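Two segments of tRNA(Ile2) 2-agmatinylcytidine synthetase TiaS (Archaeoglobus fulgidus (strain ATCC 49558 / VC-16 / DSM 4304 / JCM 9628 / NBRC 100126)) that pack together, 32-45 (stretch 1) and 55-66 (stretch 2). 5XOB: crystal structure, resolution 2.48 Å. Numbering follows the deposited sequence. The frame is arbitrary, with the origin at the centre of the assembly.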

# COMPACT_ATOMS: atom_id res chain seq x y z
N GLU A 32 -13.19 29.21 -16.48
CA GLU A 32 -13.89 29.28 -17.76
C GLU A 32 -15.33 28.76 -17.66
O GLU A 32 -16.26 29.46 -18.04
CB GLU A 32 -13.12 28.55 -18.87
CG GLU A 32 -11.79 29.20 -19.22
CD GLU A 32 -11.42 29.10 -20.69
OE1 GLU A 32 -10.26 28.72 -21.00
OE2 GLU A 32 -12.28 29.41 -21.55
N LEU A 33 -15.52 27.56 -17.12
CA LEU A 33 -16.79 26.84 -17.33
C LEU A 33 -17.76 26.76 -16.16
O LEU A 33 -18.98 26.87 -16.35
CB LEU A 33 -16.50 25.43 -17.85
CG LEU A 33 -15.81 25.37 -19.21
CD1 LEU A 33 -15.63 23.93 -19.64
CD2 LEU A 33 -16.60 26.14 -20.26
N GLY A 34 -17.25 26.54 -14.95
CA GLY A 34 -18.15 26.32 -13.83
C GLY A 34 -17.45 26.09 -12.51
O GLY A 34 -16.35 26.61 -12.30
N LYS A 35 -18.09 25.34 -11.63
CA LYS A 35 -17.56 25.04 -10.31
C LYS A 35 -17.26 23.56 -10.22
O LYS A 35 -18.02 22.73 -10.73
CB LYS A 35 -18.55 25.45 -9.24
N VAL A 36 -16.13 23.23 -9.58
CA VAL A 36 -15.82 21.86 -9.17
C VAL A 36 -16.61 21.54 -7.89
O VAL A 36 -16.54 22.28 -6.90
CB VAL A 36 -14.31 21.66 -8.89
CG1 VAL A 36 -14.02 20.22 -8.47
CG2 VAL A 36 -13.48 22.03 -10.11
N ILE A 37 -17.33 20.42 -7.90
CA ILE A 37 -18.16 20.01 -6.77
C ILE A 37 -17.42 19.00 -5.89
O ILE A 37 -17.00 17.93 -6.36
CB ILE A 37 -19.51 19.43 -7.25
CG1 ILE A 37 -20.22 20.44 -8.15
CG2 ILE A 37 -20.40 19.07 -6.06
CD1 ILE A 37 -21.45 19.89 -8.85
N GLY A 38 -17.27 19.35 -4.62
CA GLY A 38 -16.63 18.47 -3.64
C GLY A 38 -15.13 18.45 -3.79
O GLY A 38 -14.55 19.35 -4.39
N PHE A 39 -14.50 17.41 -3.25
CA PHE A 39 -13.07 17.18 -3.45
C PHE A 39 -12.83 16.29 -4.67
O PHE A 39 -13.69 15.48 -5.04
CB PHE A 39 -12.44 16.54 -2.20
CG PHE A 39 -12.38 17.47 -1.02
CD1 PHE A 39 -13.00 17.13 0.18
CD2 PHE A 39 -11.72 18.69 -1.10
CE1 PHE A 39 -12.96 17.99 1.27
CE2 PHE A 39 -11.68 19.55 -0.02
CZ PHE A 39 -12.30 19.20 1.17
N PRO A 40 -11.66 16.45 -5.32
CA PRO A 40 -11.30 15.50 -6.35
C PRO A 40 -10.90 14.20 -5.69
O PRO A 40 -10.69 14.16 -4.47
CB PRO A 40 -10.09 16.16 -7.00
CG PRO A 40 -9.43 16.88 -5.88
CD PRO A 40 -10.55 17.35 -4.98
N ARG A 41 -10.79 13.14 -6.48
CA ARG A 41 -10.48 11.83 -5.96
C ARG A 41 -9.18 11.35 -6.58
O ARG A 41 -8.93 11.60 -7.76
CB ARG A 41 -11.63 10.87 -6.23
CG ARG A 41 -13.00 11.50 -5.98
CD ARG A 41 -14.09 10.46 -5.77
NE ARG A 41 -14.15 9.53 -6.89
CZ ARG A 41 -14.67 8.30 -6.85
NH1 ARG A 41 -15.21 7.83 -5.73
NH2 ARG A 41 -14.65 7.53 -7.93
N LEU A 42 -8.35 10.70 -5.77
CA LEU A 42 -7.10 10.08 -6.22
C LEU A 42 -7.22 8.57 -6.04
O LEU A 42 -7.21 8.07 -4.91
CB LEU A 42 -5.93 10.61 -5.41
CG LEU A 42 -4.50 10.39 -5.93
CD1 LEU A 42 -3.54 10.42 -4.76
CD2 LEU A 42 -4.31 9.11 -6.73
N ILE A 43 -7.32 7.85 -7.15
CA ILE A 43 -7.59 6.41 -7.17
C ILE A 43 -6.36 5.61 -7.61
O ILE A 43 -6.02 5.62 -8.78
CB ILE A 43 -8.76 6.10 -8.13
CG1 ILE A 43 -10.01 6.93 -7.78
CG2 ILE A 43 -9.08 4.61 -8.15
CD1 ILE A 43 -10.56 6.73 -6.39
N ARG A 44 -5.71 4.93 -6.67
CA ARG A 44 -4.61 4.01 -7.01
C ARG A 44 -5.14 2.68 -7.58
O ARG A 44 -6.09 2.10 -7.06
CB ARG A 44 -3.74 3.70 -5.80
CG ARG A 44 -3.04 4.91 -5.22
CD ARG A 44 -1.86 5.36 -6.07
NE ARG A 44 -1.22 6.53 -5.47
CZ ARG A 44 -0.25 7.25 -6.03
NH1 ARG A 44 0.22 6.95 -7.23
NH2 ARG A 44 0.25 8.29 -5.36
N LEU A 45 -4.48 2.20 -8.63
CA LEU A 45 -4.92 0.99 -9.33
C LEU A 45 -3.99 -0.16 -9.00
O LEU A 45 -3.13 -0.04 -8.12
CB LEU A 45 -4.96 1.25 -10.83
CG LEU A 45 -5.68 2.54 -11.23
CD1 LEU A 45 -5.54 2.75 -12.73
CD2 LEU A 45 -7.14 2.54 -10.81
N GLY A 55 4.06 4.34 -7.71
CA GLY A 55 2.97 5.31 -7.82
C GLY A 55 2.03 5.17 -9.01
O GLY A 55 2.20 5.85 -10.02
N ASN A 56 1.00 4.32 -8.86
CA ASN A 56 0.05 3.99 -9.95
C ASN A 56 -1.38 4.56 -9.74
O ASN A 56 -2.29 3.82 -9.35
CB ASN A 56 -0.01 2.46 -10.09
CG ASN A 56 -0.98 1.99 -11.17
OD1 ASN A 56 -1.63 2.80 -11.84
ND2 ASN A 56 -1.09 0.67 -11.34
N GLY A 57 -1.58 5.85 -10.03
CA GLY A 57 -2.83 6.52 -9.62
C GLY A 57 -3.49 7.51 -10.58
O GLY A 57 -2.86 8.45 -11.04
N ALA A 58 -4.78 7.30 -10.83
CA ALA A 58 -5.60 8.19 -11.66
C ALA A 58 -6.42 9.16 -10.79
O ALA A 58 -6.59 8.95 -9.59
CB ALA A 58 -6.53 7.36 -12.53
N VAL A 59 -6.94 10.22 -11.41
CA VAL A 59 -7.70 11.26 -10.70
C VAL A 59 -9.04 11.55 -11.38
O VAL A 59 -9.14 11.54 -12.61
CB VAL A 59 -6.90 12.59 -10.63
CG1 VAL A 59 -7.67 13.68 -9.87
CG2 VAL A 59 -5.52 12.38 -10.01
N SER A 60 -10.07 11.83 -10.57
CA SER A 60 -11.33 12.36 -11.08
C SER A 60 -11.84 13.55 -10.27
O SER A 60 -11.40 13.78 -9.14
CB SER A 60 -12.40 11.27 -11.10
OG SER A 60 -12.55 10.68 -9.82
N PHE A 61 -12.75 14.31 -10.86
CA PHE A 61 -13.45 15.36 -10.13
C PHE A 61 -14.79 15.69 -10.76
O PHE A 61 -14.98 15.51 -11.96
CB PHE A 61 -12.58 16.62 -10.02
CG PHE A 61 -12.15 17.19 -11.34
CD1 PHE A 61 -12.87 18.22 -11.95
CD2 PHE A 61 -11.01 16.71 -11.98
CE1 PHE A 61 -12.47 18.74 -13.17
CE2 PHE A 61 -10.60 17.23 -13.20
CZ PHE A 61 -11.34 18.25 -13.80
N LEU A 62 -15.71 16.16 -9.92
CA LEU A 62 -17.06 16.49 -10.35
C LEU A 62 -17.19 17.98 -10.65
O LEU A 62 -16.80 18.82 -9.84
CB LEU A 62 -18.06 16.12 -9.25
CG LEU A 62 -19.55 16.10 -9.62
CD1 LEU A 62 -19.83 15.20 -10.81
CD2 LEU A 62 -20.38 15.66 -8.43
N VAL A 63 -17.75 18.30 -11.82
CA VAL A 63 -18.01 19.68 -12.19
C VAL A 63 -19.45 19.90 -12.61
O VAL A 63 -20.15 18.96 -12.96
CB VAL A 63 -17.09 20.15 -13.33
CG1 VAL A 63 -15.64 19.96 -12.93
CG2 VAL A 63 -17.38 19.39 -14.61
N GLU A 64 -19.86 21.16 -12.57
CA GLU A 64 -21.14 21.61 -13.10
C GLU A 64 -20.82 22.62 -14.19
O GLU A 64 -20.13 23.61 -13.94
CB GLU A 64 -21.99 22.24 -12.00
CG GLU A 64 -23.25 22.96 -12.48
CD GLU A 64 -24.48 22.08 -12.51
OE1 GLU A 64 -24.79 21.44 -11.47
OE2 GLU A 64 -25.17 22.04 -13.56
N VAL A 65 -21.30 22.35 -15.40
CA VAL A 65 -21.06 23.21 -16.56
C VAL A 65 -22.31 23.22 -17.40
O VAL A 65 -23.20 22.40 -17.21
CB VAL A 65 -19.89 22.68 -17.44
CG1 VAL A 65 -18.58 22.69 -16.66
CG2 VAL A 65 -20.20 21.29 -17.99
N ASP A 66 -22.37 24.14 -18.36
CA ASP A 66 -23.51 24.24 -19.26
C ASP A 66 -23.36 23.30 -20.46
O ASP A 66 -24.32 22.63 -20.85
CB ASP A 66 -23.70 25.67 -19.75
CG ASP A 66 -24.37 26.55 -18.72
OD1 ASP A 66 -25.57 26.32 -18.42
OD2 ASP A 66 -23.71 27.48 -18.21

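The two stretches pair as antiparallel strands, burying 999 Å² between them, and backbone hydrogen bonds carry most of the pairing. Leu33 opens the contact with an apolar touch, its CB 3.6 Å from Val65 CG1. At Gly34 the chains come too close for a side chain: a CB would sit 1.9 Å from Glu64 O, whereas the bare Gly34 CA approaches that Glu64 O at 3.4 Å as a CA-H...O contact. Lys35 O then accepts from Glu64 N at 3.0 Å, and Ile37 N donates to Leu62 O at 2.6 Å.

Between these bonds, Val36 turns to the face it shares with Val63, and Val36 CG2 meets Val63 CG1 at 4.1 Å. Ile37 takes the other face, with CB 4.0 Å from Leu62 CD2 and CD1 reaching Glu64 CB at 4.0 Å.

Gly38, at positive phi, turns the corner that interrupts the pairing, and Phe39 points away. Pro40 lacks an NH, but the next residue makes the bonds to Ser60; Pro40 packs its CB 3.9 Å from Phe61 CB.

Regular pairing resumes at Arg41, whose N and O bond Ser60 O and N at 2.8 and 3.0 Å. Ser60 shares a face with Arg41, and its OG lies near the guanidinium plane, 3.5 Å from Arg41 NE. Leu42 turns to the opposite face, while Ile43 repeats the pair of hydrogen bonds: Ile43 N to Ala58 O 2.8 Å, Ala58 N to Ile43 O 2.9 Å.

Gly57 is the second place where absence matters. A CB there would stand 3.0 Å from both Leu42 CD2 and Arg44 NH1. Across this bare backbone the Arg44 side chain reaches, its NH1 3.1 Å from Gly55 C, a contact without a hydrogen bond. Leu45 N closes the ladder on Asn56 O at 2.8 Å.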